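Local coordinates for protein CurH (Lyngbya majuscula, PDB 3KG7) that probably catalyses dehydration of a beta-hydroxyacyl intermediate to the enoyl form, as the dehydratase domain of a curacin polyketide synthase module, at residues 170-175 / 184-189. Sequence-based numbering, arbitrary orientation.
Sequences AVRQAW and EIEVPK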
loop_
_atom_site.group_PDB
_atom_site.type_symbol
_atom_site.label_atom_id
_atom_site.label_comp_id
_atom_site.label_asym_id
_atom_site.label_seq_id
_atom_site.Cartn_x
_atom_site.Cartn_y
_atom_site.Cartn_z
ATOM N N ALA C 170 -27.183 18.558 -10.449
ATOM C CA ALA C 170 -26.228 19.305 -11.271
ATOM C C ALA C 170 -26.821 19.743 -12.604
ATOM O O ALA C 170 -26.196 20.507 -13.338
ATOM C CB ALA C 170 -24.963 18.475 -11.503
ATOM N N VAL C 171 -28.017 19.256 -12.916
ATOM C CA VAL C 171 -28.655 19.562 -14.188
ATOM C C VAL C 171 -29.424 20.880 -14.110
ATOM O O VAL C 171 -30.535 20.940 -13.571
ATOM C CB VAL C 171 -29.583 18.424 -14.654
ATOM C CG1 VAL C 171 -30.087 18.695 -16.057
ATOM C CG2 VAL C 171 -28.861 17.085 -14.591
ATOM N N ARG C 172 -28.820 21.931 -14.655
ATOM C CA ARG C 172 -29.432 23.255 -14.671
ATOM C C ARG C 172 -30.600 23.343 -15.660
ATOM O O ARG C 172 -31.661 23.881 -15.329
ATOM C CB ARG C 172 -28.383 24.333 -14.966
ATOM C CG ARG C 172 -28.756 25.707 -14.420
ATOM C CD ARG C 172 -27.641 26.740 -14.597
ATOM N NE ARG C 172 -27.769 27.826 -13.621
ATOM C CZ ARG C 172 -28.546 28.898 -13.768
ATOM N NH1 ARG C 172 -29.281 29.062 -14.861
ATOM N NH2 ARG C 172 -28.588 29.816 -12.811
ATOM N N GLN C 173 -30.402 22.812 -16.866
ATOM C CA GLN C 173 -31.430 22.853 -17.910
ATOM C C GLN C 173 -31.325 21.647 -18.841
ATOM O O GLN C 173 -30.231 21.142 -19.094
ATOM C CB GLN C 173 -31.324 24.158 -18.707
ATOM C CG GLN C 173 -32.588 24.553 -19.467
ATOM C CD GLN C 173 -33.690 25.076 -18.563
ATOM O OE1 GLN C 173 -33.424 25.708 -17.540
ATOM N NE2 GLN C 173 -34.939 24.817 -18.941
ATOM N N ALA C 174 -32.467 21.193 -19.345
ATOM C CA ALA C 174 -32.507 20.055 -20.255
ATOM C C ALA C 174 -33.293 20.370 -21.528
ATOM O O ALA C 174 -34.351 21.000 -21.475
ATOM C CB ALA C 174 -33.093 18.847 -19.551
ATOM N N TRP C 175 -32.762 19.938 -22.670
ATOM C CA TRP C 175 -33.467 20.056 -23.943
ATOM C C TRP C 175 -33.599 18.685 -24.600
ATOM O O TRP C 175 -32.768 17.802 -24.381
ATOM C CB TRP C 175 -32.736 21.015 -24.883
ATOM C CG TRP C 175 -32.621 22.435 -24.391
ATOM C CD1 TRP C 175 -33.476 23.467 -24.660
ATOM C CD2 TRP C 175 -31.576 22.982 -23.570
ATOM N NE1 TRP C 175 -33.037 24.619 -24.050
ATOM C CE2 TRP C 175 -31.874 24.349 -23.373
ATOM C CE3 TRP C 175 -30.420 22.451 -22.982
ATOM C CZ2 TRP C 175 -31.057 25.193 -22.609
ATOM C CZ3 TRP C 175 -29.610 23.294 -22.222
ATOM C CH2 TRP C 175 -29.934 24.648 -22.045
ATOM N N GLU C 184 -27.562 20.992 -19.760
ATOM C CA GLU C 184 -26.696 22.041 -19.220
ATOM C C GLU C 184 -26.345 21.687 -17.779
ATOM O O GLU C 184 -27.233 21.566 -16.929
ATOM C CB GLU C 184 -27.377 23.412 -19.301
ATOM C CG GLU C 184 -26.518 24.580 -18.812
ATOM C CD GLU C 184 -27.196 25.932 -18.988
ATOM O OE1 GLU C 184 -27.548 26.285 -20.137
ATOM O OE2 GLU C 184 -27.368 26.647 -17.976
ATOM N N ILE C 185 -25.052 21.522 -17.513
ATOM C CA ILE C 185 -24.585 20.996 -16.234
ATOM C C ILE C 185 -23.686 21.990 -15.501
ATOM O O ILE C 185 -22.786 22.578 -16.104
ATOM C CB ILE C 185 -23.871 19.643 -16.431
ATOM C CG1 ILE C 185 -24.879 18.592 -16.905
ATOM C CG2 ILE C 185 -23.199 19.183 -15.152
ATOM C CD1 ILE C 185 -24.253 17.436 -17.653
ATOM N N GLU C 186 -23.952 22.171 -14.206
ATOM C CA GLU C 186 -23.181 23.055 -13.331
ATOM C C GLU C 186 -22.894 22.356 -11.997
ATOM O O GLU C 186 -23.494 21.324 -11.695
ATOM C CB GLU C 186 -23.939 24.372 -13.090
ATOM C CG GLU C 186 -25.198 24.230 -12.214
ATOM C CD GLU C 186 -25.754 25.562 -11.710
ATOM O OE1 GLU C 186 -24.978 26.534 -11.569
ATOM O OE2 GLU C 186 -26.976 25.629 -11.442
ATOM N N VAL C 187 -21.980 22.927 -11.211
ATOM C CA VAL C 187 -21.625 22.411 -9.889
ATOM C C VAL C 187 -22.762 22.710 -8.905
ATOM O O VAL C 187 -23.043 23.884 -8.637
ATOM C CB VAL C 187 -20.323 23.077 -9.356
ATOM C CG1 VAL C 187 -20.012 22.637 -7.916
ATOM C CG2 VAL C 187 -19.131 22.810 -10.295
ATOM N N PRO C 188 -23.420 21.660 -8.360
ATOM C CA PRO C 188 -24.490 21.918 -7.395
ATOM C C PRO C 188 -23.972 22.727 -6.215
ATOM O O PRO C 188 -22.898 22.430 -5.682
ATOM C CB PRO C 188 -24.906 20.513 -6.942
ATOM C CG PRO C 188 -24.491 19.619 -8.045
ATOM C CD PRO C 188 -23.228 20.217 -8.590
ATOM N N LYS C 189 -24.731 23.745 -5.823
ATOM C CA LYS C 189 -24.344 24.643 -4.734
ATOM C C LYS C 189 -23.979 23.877 -3.455
ATOM O O LYS C 189 -23.025 24.236 -2.762
ATOM C CB LYS C 189 -25.463 25.650 -4.467
ATOM C CG LYS C 189 -25.174 26.649 -3.356
ATOM C CD LYS C 189 -26.471 27.145 -2.728
ATOM C CE LYS C 189 -26.210 27.900 -1.445
ATOM N NZ LYS C 189 -27.447 27.996 -0.637
#
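The indole of W175 takes CG of Q173 on one face, 3.5 Å above its plane and offset toward the rim, while the carboxylate of E184 reaches its edge. There OE1 of E184 lies in the ring plane, 3.5 Å from CH2 of W175, where the weakly positive C-H rim probably favours a carboxylate oxygen. The guanidinium of R172 has CD of E186 at its edge and in its plane, and NE of R172 makes a weak, bent hydrogen bond of 3.2 Å to OE2 of E186, part of a salt bridge. R172 and E184 run side by side in the same direction, both extended with CG anti to the backbone N, their planes 19° apart; the opposite charges probably attract but lie too far apart for a salt bridge. E186 instead puts CG in the crowded position between N and carbonyl carbon (chi1 70°), which swings its carboxylate toward R172. R243, on the adjoining strand 243-255, is a weak, long ion-pair partner for OE2 of E184.

On the face of the sheet opposite Q173 and E184, V171 and I185 form an antiparallel non-hydrogen-bonded pair; the branched apolar I185 suits its buried place against L204 and A207 of helix 202-207. A170, small enough to sit beneath that helix, sets CB 3.7 Å from CG of P188. O of A170 accepts a nearly straight hydrogen bond of 2.9 Å from N of E186.

Farther along, N of E184 donates to O of Q173 at 2.8 Å. The carbonyl O of E184 serves two donors, N of R172 at 2.8 Å and, weakly, N of Q173. With R172 (psi -45°) and Q173 both facing E184, this is a classic beta bulge in the antiparallel hairpin of strands 171-176 and 181-186, within one hotdog half of the double-hotdog dehydratase fold.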